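Local coordinates for protein putative fructose-bisphosphate aldolase (Coccidioides immitis, PDB 3PM6) that belongs to the class II fructose-bisphosphate aldolase family, a putative member built as a TIM barrel that holds a zinc ion, at residues A15-L19 / I185-A189; H25-P30 / I293-K298; L206-Q212 / K239-V245. One frame throughout, in Å; residues are numbered along the deposited sequence.

Contact 1 (A15-L19 / I185-A189); sequences ALPLL and INWLA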
# COMPACT_ATOMS: atom_id res chain seq x y z
N ALA A 15 -8.89 -1.75 -19.28
CA ALA A 15 -9.99 -0.93 -18.73
C ALA A 15 -11.17 -0.81 -19.69
O ALA A 15 -12.33 -0.87 -19.28
CB ALA A 15 -9.47 0.46 -18.33
N LEU A 16 -10.89 -0.66 -20.99
CA LEU A 16 -11.95 -0.45 -22.00
C LEU A 16 -13.11 -1.47 -21.97
O LEU A 16 -14.28 -1.07 -21.97
CB LEU A 16 -11.36 -0.35 -23.42
CG LEU A 16 -10.40 0.81 -23.72
CD1 LEU A 16 -10.07 0.82 -25.19
CD2 LEU A 16 -11.00 2.16 -23.28
N PRO A 17 -12.80 -2.78 -21.96
CA PRO A 17 -13.93 -3.72 -22.01
C PRO A 17 -14.93 -3.53 -20.87
O PRO A 17 -16.13 -3.71 -21.07
CB PRO A 17 -13.25 -5.10 -21.90
CG PRO A 17 -11.89 -4.90 -22.35
CD PRO A 17 -11.50 -3.48 -22.01
N LEU A 18 -14.45 -3.16 -19.68
CA LEU A 18 -15.33 -3.00 -18.52
C LEU A 18 -16.49 -2.04 -18.77
O LEU A 18 -17.62 -2.38 -18.43
CB LEU A 18 -14.57 -2.57 -17.26
CG LEU A 18 -13.84 -3.60 -16.40
CD1 LEU A 18 -12.81 -4.42 -17.18
CD2 LEU A 18 -13.17 -2.94 -15.19
N LEU A 19 -16.20 -0.86 -19.34
CA LEU A 19 -17.26 0.13 -19.59
C LEU A 19 -18.17 -0.26 -20.75
O LEU A 19 -19.38 -0.06 -20.69
CB LEU A 19 -16.70 1.54 -19.81
CG LEU A 19 -16.58 2.43 -18.57
CD1 LEU A 19 -15.36 2.06 -17.75
CD2 LEU A 19 -16.46 3.87 -19.00
N ILE A 185 -10.37 10.71 -26.78
CA ILE A 185 -10.64 10.18 -25.41
C ILE A 185 -11.52 8.96 -25.50
O ILE A 185 -12.21 8.80 -26.47
CB ILE A 185 -11.43 11.17 -24.57
CG1 ILE A 185 -12.75 11.44 -25.27
CG2 ILE A 185 -10.61 12.39 -24.30
CD1 ILE A 185 -13.46 12.64 -24.81
N ASN A 186 -11.51 8.11 -24.48
CA ASN A 186 -12.41 6.95 -24.47
C ASN A 186 -13.66 7.22 -23.66
O ASN A 186 -14.74 6.78 -24.06
CB ASN A 186 -11.70 5.74 -23.90
CG ASN A 186 -10.43 5.41 -24.67
OD1 ASN A 186 -9.30 5.67 -24.20
ND2 ASN A 186 -10.60 4.86 -25.88
N TRP A 187 -13.52 7.94 -22.55
CA TRP A 187 -14.64 8.24 -21.63
C TRP A 187 -14.77 9.73 -21.36
O TRP A 187 -13.80 10.46 -21.44
CB TRP A 187 -14.44 7.51 -20.30
CG TRP A 187 -14.00 6.07 -20.45
CD1 TRP A 187 -14.40 5.18 -21.41
CD2 TRP A 187 -13.13 5.34 -19.57
NE1 TRP A 187 -13.79 3.95 -21.21
CE2 TRP A 187 -13.01 4.03 -20.09
CE3 TRP A 187 -12.43 5.67 -18.41
CZ2 TRP A 187 -12.24 3.06 -19.48
CZ3 TRP A 187 -11.66 4.70 -17.81
CH2 TRP A 187 -11.57 3.41 -18.34
N LEU A 188 -15.99 10.18 -21.07
CA LEU A 188 -16.31 11.58 -20.80
C LEU A 188 -16.96 11.70 -19.44
O LEU A 188 -17.80 10.89 -19.10
CB LEU A 188 -17.29 12.13 -21.86
CG LEU A 188 -16.77 12.65 -23.21
CD1 LEU A 188 -17.88 13.27 -24.02
CD2 LEU A 188 -15.66 13.70 -23.00
N ALA A 189 -16.56 12.71 -18.66
CA ALA A 189 -17.11 13.02 -17.35
C ALA A 189 -17.94 14.27 -17.50
O ALA A 189 -17.39 15.38 -17.50
CB ALA A 189 -15.98 13.26 -16.34
O HOH W 1 -14.58 1.61 -22.88

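Contact 2 (H25-P30 / I293-K298); sequences HSFAIP and IDSTGK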
# COMPACT_ATOMS: atom_id res chain seq x y z
N HIS A 25 -24.94 -3.89 -20.85
CA HIS A 25 -25.73 -4.64 -19.88
C HIS A 25 -26.33 -3.80 -18.75
O HIS A 25 -26.63 -4.33 -17.69
CB HIS A 25 -24.92 -5.80 -19.33
CG HIS A 25 -24.53 -6.79 -20.39
ND1 HIS A 25 -23.41 -6.62 -21.18
CD2 HIS A 25 -25.14 -7.91 -20.83
CE1 HIS A 25 -23.34 -7.62 -22.04
NE2 HIS A 25 -24.37 -8.42 -21.84
N SER A 26 -26.50 -2.50 -18.98
CA SER A 26 -27.25 -1.64 -18.07
C SER A 26 -26.77 -1.62 -16.62
O SER A 26 -27.59 -1.69 -15.68
CB SER A 26 -28.75 -2.02 -18.11
OG SER A 26 -29.39 -1.40 -19.21
N PHE A 27 -25.46 -1.54 -16.41
CA PHE A 27 -24.98 -1.25 -15.07
C PHE A 27 -23.78 -0.32 -15.17
O PHE A 27 -23.42 0.09 -16.28
CB PHE A 27 -24.70 -2.52 -14.27
CG PHE A 27 -23.56 -3.35 -14.80
CD1 PHE A 27 -23.74 -4.17 -15.93
CD2 PHE A 27 -22.31 -3.32 -14.17
CE1 PHE A 27 -22.68 -4.92 -16.42
CE2 PHE A 27 -21.25 -4.07 -14.65
CZ PHE A 27 -21.42 -4.86 -15.78
N ALA A 28 -23.21 0.05 -14.02
CA ALA A 28 -21.97 0.84 -14.01
C ALA A 28 -20.88 0.16 -13.19
O ALA A 28 -21.18 -0.60 -12.26
CB ALA A 28 -22.23 2.25 -13.52
N ILE A 29 -19.63 0.41 -13.58
CA ILE A 29 -18.44 -0.08 -12.91
C ILE A 29 -18.25 0.81 -11.67
O ILE A 29 -18.32 2.03 -11.77
CB ILE A 29 -17.21 0.08 -13.86
CG1 ILE A 29 -17.43 -0.71 -15.16
CG2 ILE A 29 -15.88 -0.29 -13.17
CD1 ILE A 29 -17.75 -2.24 -14.98
N PRO A 30 -18.06 0.19 -10.49
CA PRO A 30 -17.76 1.01 -9.32
C PRO A 30 -16.30 1.45 -9.38
O PRO A 30 -15.44 0.61 -9.47
CB PRO A 30 -17.97 0.05 -8.13
CG PRO A 30 -17.78 -1.37 -8.72
CD PRO A 30 -18.11 -1.27 -10.21
N ILE A 293 -25.49 0.12 -7.93
CA ILE A 293 -25.25 0.37 -9.35
C ILE A 293 -25.34 -0.91 -10.21
O ILE A 293 -24.96 -0.91 -11.38
CB ILE A 293 -23.94 1.15 -9.59
CG1 ILE A 293 -22.71 0.28 -9.35
CG2 ILE A 293 -23.94 2.46 -8.74
CD1 ILE A 293 -21.37 1.07 -9.46
N ASP A 294 -25.84 -1.99 -9.59
CA ASP A 294 -26.10 -3.27 -10.28
C ASP A 294 -24.87 -3.94 -10.86
O ASP A 294 -24.98 -4.62 -11.86
CB ASP A 294 -27.17 -3.12 -11.38
CG ASP A 294 -28.44 -2.46 -10.88
OD1 ASP A 294 -28.93 -2.82 -9.78
OD2 ASP A 294 -28.92 -1.53 -11.58
N SER A 295 -23.70 -3.74 -10.27
CA SER A 295 -22.51 -4.42 -10.74
C SER A 295 -22.38 -5.77 -10.00
O SER A 295 -21.63 -6.65 -10.41
CB SER A 295 -21.27 -3.55 -10.54
OG SER A 295 -20.94 -3.42 -9.17
N THR A 296 -23.12 -5.90 -8.91
CA THR A 296 -23.07 -7.13 -8.11
C THR A 296 -23.39 -8.32 -9.02
O THR A 296 -24.35 -8.27 -9.80
CB THR A 296 -24.05 -7.02 -6.92
OG1 THR A 296 -23.53 -6.07 -5.98
CG2 THR A 296 -24.30 -8.41 -6.24
N GLY A 297 -22.55 -9.35 -8.98
CA GLY A 297 -22.80 -10.56 -9.77
C GLY A 297 -22.39 -10.48 -11.22
O GLY A 297 -22.35 -11.51 -11.90
N LYS A 298 -22.04 -9.29 -11.72
CA LYS A 298 -21.77 -9.15 -13.16
C LYS A 298 -20.45 -9.75 -13.67
O LYS A 298 -20.29 -9.94 -14.89
CB LYS A 298 -21.93 -7.71 -13.62
CG LYS A 298 -23.35 -7.11 -13.39
CD LYS A 298 -24.37 -7.57 -14.49
CE LYS A 298 -25.65 -6.71 -14.44
NZ LYS A 298 -26.43 -6.87 -13.15

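Contact 3 (L206-Q212 / K239-V245); sequences LDYERLQ and KCIERGV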
# COMPACT_ATOMS: atom_id res chain seq x y z
N LEU A 206 -29.77 17.28 -10.33
CA LEU A 206 -29.16 16.90 -11.58
C LEU A 206 -30.07 17.22 -12.76
O LEU A 206 -31.31 17.18 -12.66
CB LEU A 206 -28.75 15.40 -11.59
CG LEU A 206 -27.99 14.88 -10.36
CD1 LEU A 206 -27.70 13.39 -10.45
CD2 LEU A 206 -26.70 15.70 -10.08
N ASP A 207 -29.44 17.59 -13.86
CA ASP A 207 -30.17 17.89 -15.08
C ASP A 207 -30.12 16.63 -15.92
O ASP A 207 -29.21 16.44 -16.74
CB ASP A 207 -29.52 19.09 -15.77
CG ASP A 207 -30.32 19.60 -16.96
OD1 ASP A 207 -31.24 18.91 -17.46
OD2 ASP A 207 -29.96 20.70 -17.43
N TYR A 208 -31.09 15.74 -15.69
CA TYR A 208 -31.14 14.44 -16.38
C TYR A 208 -31.38 14.62 -17.86
O TYR A 208 -30.89 13.84 -18.68
CB TYR A 208 -32.22 13.56 -15.76
CG TYR A 208 -31.93 13.16 -14.33
CD1 TYR A 208 -30.95 12.21 -14.05
CD2 TYR A 208 -32.63 13.74 -13.26
CE1 TYR A 208 -30.66 11.82 -12.74
CE2 TYR A 208 -32.37 13.34 -11.94
CZ TYR A 208 -31.36 12.39 -11.70
OH TYR A 208 -31.05 11.98 -10.43
N GLU A 209 -32.13 15.66 -18.21
CA GLU A 209 -32.38 15.99 -19.62
C GLU A 209 -31.07 16.32 -20.35
O GLU A 209 -30.81 15.78 -21.42
CB GLU A 209 -33.41 17.13 -19.75
CG GLU A 209 -34.85 16.64 -19.52
CD GLU A 209 -35.86 17.78 -19.40
OE1 GLU A 209 -35.49 18.94 -19.73
OE2 GLU A 209 -37.02 17.52 -19.00
N ARG A 210 -30.26 17.19 -19.74
CA ARG A 210 -28.93 17.51 -20.26
C ARG A 210 -28.14 16.21 -20.46
O ARG A 210 -27.58 15.96 -21.53
CB ARG A 210 -28.20 18.44 -19.29
CG ARG A 210 -26.81 18.87 -19.73
CD ARG A 210 -26.20 19.84 -18.70
NE ARG A 210 -26.90 21.12 -18.68
CZ ARG A 210 -26.65 22.13 -19.52
NH1 ARG A 210 -25.70 22.02 -20.45
NH2 ARG A 210 -27.35 23.27 -19.42
N LEU A 211 -28.15 15.37 -19.43
CA LEU A 211 -27.45 14.10 -19.49
C LEU A 211 -27.88 13.24 -20.68
O LEU A 211 -27.03 12.80 -21.43
CB LEU A 211 -27.61 13.32 -18.17
CG LEU A 211 -26.86 12.01 -18.11
CD1 LEU A 211 -25.35 12.30 -18.33
CD2 LEU A 211 -27.13 11.27 -16.76
N GLN A 212 -29.19 13.02 -20.87
CA GLN A 212 -29.68 12.19 -22.01
C GLN A 212 -29.27 12.83 -23.34
O GLN A 212 -28.80 12.13 -24.23
CB GLN A 212 -31.19 11.81 -21.91
CG GLN A 212 -31.83 10.88 -23.05
CD GLN A 212 -31.06 9.53 -23.43
OE1 GLN A 212 -30.62 9.37 -24.56
NE2 GLN A 212 -30.98 8.59 -22.52
N LYS A 239 -31.32 6.42 -12.57
CA LYS A 239 -31.59 7.48 -13.54
C LYS A 239 -30.37 7.78 -14.42
O LYS A 239 -30.50 7.90 -15.62
CB LYS A 239 -32.09 8.74 -12.82
CG LYS A 239 -33.54 8.64 -12.33
CD LYS A 239 -33.98 9.83 -11.50
CE LYS A 239 -35.43 9.58 -11.05
NZ LYS A 239 -35.80 10.16 -9.72
N CYS A 240 -29.18 7.85 -13.80
CA CYS A 240 -27.93 8.13 -14.52
C CYS A 240 -27.52 7.00 -15.45
O CYS A 240 -27.18 7.26 -16.59
CB CYS A 240 -26.79 8.44 -13.54
SG CYS A 240 -27.05 9.93 -12.56
N ILE A 241 -27.55 5.77 -14.96
CA ILE A 241 -27.20 4.59 -15.75
C ILE A 241 -28.12 4.38 -16.97
O ILE A 241 -27.65 3.99 -18.06
CB ILE A 241 -27.23 3.33 -14.86
CG1 ILE A 241 -26.15 3.45 -13.75
CG2 ILE A 241 -27.10 2.07 -15.71
CD1 ILE A 241 -26.32 2.50 -12.58
N GLU A 242 -29.42 4.64 -16.80
CA GLU A 242 -30.38 4.61 -17.90
C GLU A 242 -30.01 5.71 -18.90
O GLU A 242 -30.33 5.60 -20.06
CB GLU A 242 -31.82 4.78 -17.39
CG GLU A 242 -32.89 5.14 -18.47
CD GLU A 242 -33.37 3.94 -19.31
OE1 GLU A 242 -34.57 3.59 -19.19
OE2 GLU A 242 -32.58 3.36 -20.08
N ARG A 243 -29.33 6.77 -18.45
CA ARG A 243 -28.85 7.79 -19.38
C ARG A 243 -27.37 7.68 -19.76
O ARG A 243 -26.75 8.67 -20.11
CB ARG A 243 -29.25 9.18 -18.90
CG ARG A 243 -30.77 9.31 -18.79
CD ARG A 243 -31.18 10.45 -17.89
NE ARG A 243 -32.62 10.70 -17.96
CZ ARG A 243 -33.53 10.02 -17.28
NH1 ARG A 243 -33.19 9.02 -16.46
NH2 ARG A 243 -34.81 10.34 -17.42
N GLY A 244 -26.84 6.47 -19.73
CA GLY A 244 -25.55 6.18 -20.37
C GLY A 244 -24.36 6.07 -19.43
O GLY A 244 -23.25 5.71 -19.85
N VAL A 245 -24.56 6.35 -18.15
CA VAL A 245 -23.45 6.27 -17.18
C VAL A 245 -22.96 4.84 -17.03
O VAL A 245 -23.72 3.96 -16.61
CB VAL A 245 -23.86 6.87 -15.83
CG1 VAL A 245 -22.83 6.51 -14.74
CG2 VAL A 245 -23.99 8.39 -15.98

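Contact 1 (A15-L19 / I185-A189)
The indole of Trp187 lies under Leu19, whose CD2 sits 3.4 Å from Trp187 CD1 and almost straight above the centre of the five-membered ring, a CH-pi contact made with the electron-rich face. Ala15 meets the same side chain at its edge, CB to Trp187 CH2 at 3.6 Å; the small methyl of alanine lets the helix come close to the benzo ring. Trp187 belongs to the sixth strand of the TIM barrel; Leu16 to Leu19, next to Ala15, lie in helix 16-24, which precedes the first strand and closes the N-terminal end of the barrel, where both Leu19 and Trp187 also touch Met55. Leu16 reaches over with a branch that touches the amide of Asn186 (CD2 to CG 3.6 Å), while Asn186 OD1 is held by Thr147 of the adjoining strand. A buried indole NH needs an acceptor, and a water provides it, taking a hydrogen bond from Trp187 NE1 at 3.0 Å and donating one to Leu16 O at 2.8 Å.

Contact 2 (H25-P30 / I293-K298)
Ile293, just past the end of helix 271-292, presents its carbonyl to the backbone of the other segment: Ala28 N donates to Ile293 O over 3.3 Å, a straight but weak hydrogen bond. Its branched side chain suits the apolar pocket beside strand 29-33, the first of the TIM barrel, with CD1 3.8 Å from Pro30 CB and 4.3 Å from Ala28 CB. Asp294, at positive phi, is the C' residue of the Schellman motif that ends the helix; its CB packs 3.8 Å from Phe27 CB and its carboxylate forms a salt bridge with Lys234. The backbone of Ser295 packs on Phe27, CA to CD2 at 3.6 Å, and its short side chain fits beside the ring, CB 3.8 Å from Phe27 CD2, with OG hydrogen-bonded to Ser52. A type II turn from Ser295 to Lys298 follows, with Gly297 at the position of positive phi. It brings Lys298 back over the Phe27 ring, CG 3.7 Å from the centroid and nearly on the normal, an apolar cover over the ring, while Lys298 NZ donates to Asp294 O at 3.0 Å. With polar ends satisfied by partners such as Asp294 O, Lys234 and Ser52, the join depends mainly on close fit of shape.

Contact 3 (L206-Q212 / K239-V245)
Two consecutive outer helices of the TIM barrel meet here, 208-218 after the sixth strand and 234-242 after the seventh. Leu211, the buried residue of its segment, is a bump whose CD2 fills a hollow lined by Cys240, Arg243 and Val245, 3.9 Å from Cys240 CA, 3.7 Å from Arg243 CB and 4.3 Å from Val245 CG2, while Cys240 and Val245 also touch Leu226 on the strand beneath. Cysteine, compact and apolar, suits the narrow space between Leu206 and the Tyr208 ring, whose edge faces the sulfur. Lys239 CD lies over a face of the Tyr208 ring, 4.0 Å from its centroid, a CH-pi contact, so the methylenes pack while the ammonium end leads away. Arg243 in turn beds its flexible chain along Tyr208 and Gln212, one helical turn apart. Gly244, the C' residue of a Schellman motif, lets the chain turn toward the next strand. Tyr208 CB rests on the guanidinium face of Arg243, 3.6 Å from NE, and Arg243 NH1 donates to Lys239 O at 3.0 Å.

The three contacts run from the inside of the barrel to its periphery. Contact 1 is buried where helix 16-24 meets the sixth strand, and its indole NH is met by a water. Contact 2, also largely buried, fits the tail after the last helix against the approach to the first strand, with exposed residues at its border. Contact 3, on the outer helical layer, is partly open and recruits the aliphatic parts of charged side chains. Helix 16-24 and strand 29-33, successive in the chain, link contacts 1 and 2, where Leu18 O meets Ile29 CD1 at 3.5 Å. Ile241, turned away from 206-212, joins contacts 2 and 3: its CG2 lies 3.8 Å from Ser26 O.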